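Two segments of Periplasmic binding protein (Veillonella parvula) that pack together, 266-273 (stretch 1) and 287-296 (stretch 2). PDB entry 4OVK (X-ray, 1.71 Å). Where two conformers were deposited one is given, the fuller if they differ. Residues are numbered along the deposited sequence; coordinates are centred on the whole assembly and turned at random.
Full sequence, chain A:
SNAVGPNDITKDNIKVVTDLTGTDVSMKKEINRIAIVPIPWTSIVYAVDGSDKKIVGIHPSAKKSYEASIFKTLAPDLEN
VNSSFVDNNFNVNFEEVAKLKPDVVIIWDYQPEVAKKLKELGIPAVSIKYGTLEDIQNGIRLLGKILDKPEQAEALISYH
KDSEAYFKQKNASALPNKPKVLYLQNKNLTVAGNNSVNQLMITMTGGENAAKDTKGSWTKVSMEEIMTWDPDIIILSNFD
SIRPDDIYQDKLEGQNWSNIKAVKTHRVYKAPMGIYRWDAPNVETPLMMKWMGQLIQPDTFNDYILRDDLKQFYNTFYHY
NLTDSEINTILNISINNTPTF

Stretch 1 (266-273) HRVYKAPM
Stretch 2 287-296: LMMKWMGQLI

Strand 268-270, followed by A271 (phi/psi -60/141) and P272 (-66/163) in a polyproline-like loop conformation, runs antiparallel to helix 287-296: their axes lie 169° apart and approach to 11.7 Å. CA-CA distances set the register, R267 CA nearest L295 CA at 8.9 Å and P272 CA nearest M288 CA at 7.4 Å. The helix keeps i to i+4 bonds such as W291 N to L287 O (3.0 Å) and L295 N to W291 O (3.2 Å). That periodicity brings M288, W291 and L295 to stretch 1, W291 and L295 with CB pointing toward it and M288 sideways, and 366 Å² is buried in all.

W291 fills the middle. With chi1 t (-179°) and chi2 79°, its indole reaches across so that P272 CD sits 3.4 Å from the centroid of the six-membered ring, 5° off the normal, a CH-pi contact over the face. The rigid proline ring (C-gamma exo) suits this flat surface. W291 CH2 lies 4.0 Å from Y269 CB and 3.9 Å from A271 CA, while A271 CB, pointing sideways, packs on M288 CE (4.0 Å). Selenomethionine M288 (t, p, t) turns its end inward, placing SE 4.0 Å from P272 CD.

A second CH-pi contact joins L295 (m, t) to buried Y269 (chi1 m, chi2 -73°). The branched aliphatic end covers the apolar ring face: L295 CD2 stands 3.9 Å from the ring centroid, 10° off its normal, while L295 CD1 is 3.9 Å from Y269 CD2.

Polar contacts close the R267 end. Its CB points sideways, yet chi1 m, chi2 -143°, chi3 p and chi4 -167° bring the guanidinium to the helix. R267 NH1 donates to L295 O (2.8 Å, 159°), and R267 NE donates to Y269 OH (2.9 Å, 168°), satisfying that hydroxyl. Partly exposed, R267 also meets water, which accepts from R267 NH2 (2.9 Å) and donates to I296 O (2.7 Å) and L295 O (3.2 Å).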

# COMPACT_ATOMS: atom_id res chain seq x y z
N HIS A 266 23.91 -10.57 -5.32
CA HIS A 266 22.59 -11.20 -5.20
C HIS A 266 21.73 -10.52 -4.13
O HIS A 266 21.20 -11.17 -3.20
CB HIS A 266 22.69 -12.72 -4.97
CG HIS A 266 23.24 -13.46 -6.15
ND1 HIS A 266 22.45 -13.91 -7.19
CD2 HIS A 266 24.51 -13.83 -6.46
CE1 HIS A 266 23.20 -14.52 -8.09
NE2 HIS A 266 24.46 -14.48 -7.67
N ARG A 267 21.61 -9.21 -4.27
CA ARG A 267 20.81 -8.37 -3.39
C ARG A 267 19.74 -7.63 -4.21
O ARG A 267 19.56 -6.40 -4.08
CB ARG A 267 21.73 -7.41 -2.63
CG ARG A 267 22.73 -8.14 -1.72
CD ARG A 267 22.97 -7.37 -0.43
NE ARG A 267 21.80 -7.47 0.45
CZ ARG A 267 21.59 -6.72 1.53
NH1 ARG A 267 20.48 -6.90 2.25
NH2 ARG A 267 22.46 -5.79 1.89
N VAL A 268 19.05 -8.40 -5.05
CA VAL A 268 17.88 -7.95 -5.82
C VAL A 268 16.66 -8.64 -5.25
O VAL A 268 16.56 -9.88 -5.25
CB VAL A 268 17.98 -8.30 -7.32
CG1 VAL A 268 16.79 -7.72 -8.09
CG2 VAL A 268 19.29 -7.82 -7.91
N TYR A 269 15.72 -7.84 -4.76
CA TYR A 269 14.59 -8.34 -3.98
C TYR A 269 13.26 -7.84 -4.52
O TYR A 269 13.09 -6.63 -4.71
CB TYR A 269 14.71 -7.88 -2.55
CG TYR A 269 16.01 -8.26 -1.87
CD1 TYR A 269 16.24 -9.56 -1.48
CD2 TYR A 269 16.99 -7.31 -1.62
CE1 TYR A 269 17.43 -9.91 -0.83
CE2 TYR A 269 18.16 -7.64 -0.98
CZ TYR A 269 18.39 -8.95 -0.59
OH TYR A 269 19.57 -9.28 0.05
N LYS A 270 12.31 -8.76 -4.71
CA LYS A 270 10.92 -8.38 -5.01
C LYS A 270 10.18 -7.89 -3.75
O LYS A 270 10.12 -8.59 -2.73
CB LYS A 270 10.19 -9.56 -5.62
CG LYS A 270 8.76 -9.30 -6.08
CD LYS A 270 8.71 -8.46 -7.34
CE LYS A 270 7.42 -8.68 -8.10
NZ LYS A 270 7.31 -7.78 -9.27
N ALA A 271 9.59 -6.71 -3.84
CA ALA A 271 8.85 -6.17 -2.70
C ALA A 271 7.70 -7.10 -2.31
O ALA A 271 7.02 -7.64 -3.19
CB ALA A 271 8.30 -4.80 -3.01
N PRO A 272 7.46 -7.26 -1.01
CA PRO A 272 6.30 -8.04 -0.59
C PRO A 272 4.96 -7.40 -0.96
O PRO A 272 4.89 -6.19 -1.28
CB PRO A 272 6.44 -8.09 0.93
CG PRO A 272 7.84 -7.72 1.21
CD PRO A 272 8.23 -6.77 0.14
N MSE A 273 3.92 -8.22 -0.91
CA MSE A 273 2.55 -7.75 -1.07
C MSE A 273 1.65 -8.54 -0.16
O MSE A 273 1.62 -9.76 -0.23
CB MSE A 273 2.16 -7.92 -2.53
CG MSE A 273 0.66 -7.71 -2.70
SE MSE A 273 0.33 -7.42 -4.59
CE MSE A 273 -0.02 -9.30 -4.98
N LEU A 287 4.61 -2.98 8.28
CA LEU A 287 5.23 -4.28 7.98
C LEU A 287 6.25 -4.15 6.83
O LEU A 287 7.33 -4.76 6.86
CB LEU A 287 4.17 -5.33 7.66
CG LEU A 287 3.22 -5.60 8.83
CD1 LEU A 287 1.99 -6.33 8.35
CD2 LEU A 287 3.91 -6.38 9.97
N MSE A 288 5.92 -3.32 5.85
CA MSE A 288 6.86 -3.01 4.77
C MSE A 288 8.11 -2.34 5.32
O MSE A 288 9.21 -2.67 4.90
CB MSE A 288 6.18 -2.13 3.74
CG MSE A 288 7.14 -1.62 2.67
SE MSE A 288 8.02 -3.08 1.69
CE MSE A 288 8.25 -2.12 -0.01
N MSE A 289 7.95 -1.42 6.26
CA MSE A 289 9.09 -0.72 6.85
C MSE A 289 9.99 -1.70 7.59
O MSE A 289 11.23 -1.63 7.52
CB MSE A 289 8.60 0.37 7.80
CG MSE A 289 7.85 1.43 7.04
SE MSE A 289 9.14 2.65 6.23
CE MSE A 289 8.17 4.20 6.97
N LYS A 290 9.37 -2.66 8.26
CA LYS A 290 10.12 -3.69 8.96
C LYS A 290 10.91 -4.61 8.02
O LYS A 290 12.06 -4.93 8.31
CB LYS A 290 9.21 -4.48 9.88
CG LYS A 290 8.95 -3.71 11.17
CD LYS A 290 8.03 -4.42 12.14
CE LYS A 290 8.19 -3.79 13.51
NZ LYS A 290 7.35 -4.41 14.58
N TRP A 291 10.31 -4.97 6.89
CA TRP A 291 11.00 -5.75 5.87
C TRP A 291 12.23 -4.98 5.34
O TRP A 291 13.33 -5.53 5.31
CB TRP A 291 10.03 -6.11 4.74
CG TRP A 291 10.60 -6.93 3.65
CD1 TRP A 291 10.82 -8.28 3.67
CD2 TRP A 291 11.00 -6.47 2.36
NE1 TRP A 291 11.35 -8.68 2.47
CE2 TRP A 291 11.46 -7.59 1.65
CE3 TRP A 291 11.01 -5.22 1.73
CZ2 TRP A 291 11.93 -7.49 0.34
CZ3 TRP A 291 11.48 -5.12 0.45
CH2 TRP A 291 11.91 -6.25 -0.25
N MSE A 292 12.03 -3.72 4.98
CA MSE A 292 13.11 -2.90 4.41
C MSE A 292 14.22 -2.70 5.41
O MSE A 292 15.40 -2.79 5.07
CB MSE A 292 12.58 -1.54 3.97
CG MSE A 292 11.64 -1.73 2.78
SE MSE A 292 11.04 0.03 2.15
CE MSE A 292 12.83 0.76 1.83
N GLY A 293 13.85 -2.41 6.65
CA GLY A 293 14.84 -2.21 7.72
C GLY A 293 15.80 -3.39 7.87
O GLY A 293 17.03 -3.22 7.99
N GLN A 294 15.24 -4.59 7.84
CA GLN A 294 16.08 -5.76 7.98
C GLN A 294 16.92 -6.09 6.73
O GLN A 294 17.92 -6.77 6.85
CB GLN A 294 15.29 -6.96 8.48
CG GLN A 294 14.98 -6.79 9.95
CD GLN A 294 14.35 -8.00 10.60
OE1 GLN A 294 13.70 -8.82 9.95
NE2 GLN A 294 14.53 -8.09 11.92
N LEU A 295 16.51 -5.61 5.56
CA LEU A 295 17.34 -5.71 4.37
C LEU A 295 18.49 -4.71 4.43
O LEU A 295 19.61 -5.04 4.11
CB LEU A 295 16.55 -5.44 3.09
CG LEU A 295 15.53 -6.48 2.63
CD1 LEU A 295 14.88 -6.00 1.34
CD2 LEU A 295 16.18 -7.83 2.47
N ILE A 296 18.19 -3.49 4.84
CA ILE A 296 19.14 -2.38 4.66
C ILE A 296 20.09 -2.22 5.86
O ILE A 296 21.31 -2.09 5.67
CB ILE A 296 18.37 -1.08 4.34
CG1 ILE A 296 17.56 -1.27 3.05
CG2 ILE A 296 19.35 0.09 4.23
CD1 ILE A 296 16.58 -0.16 2.72
O HOH W 1 22.60 -3.95 4.14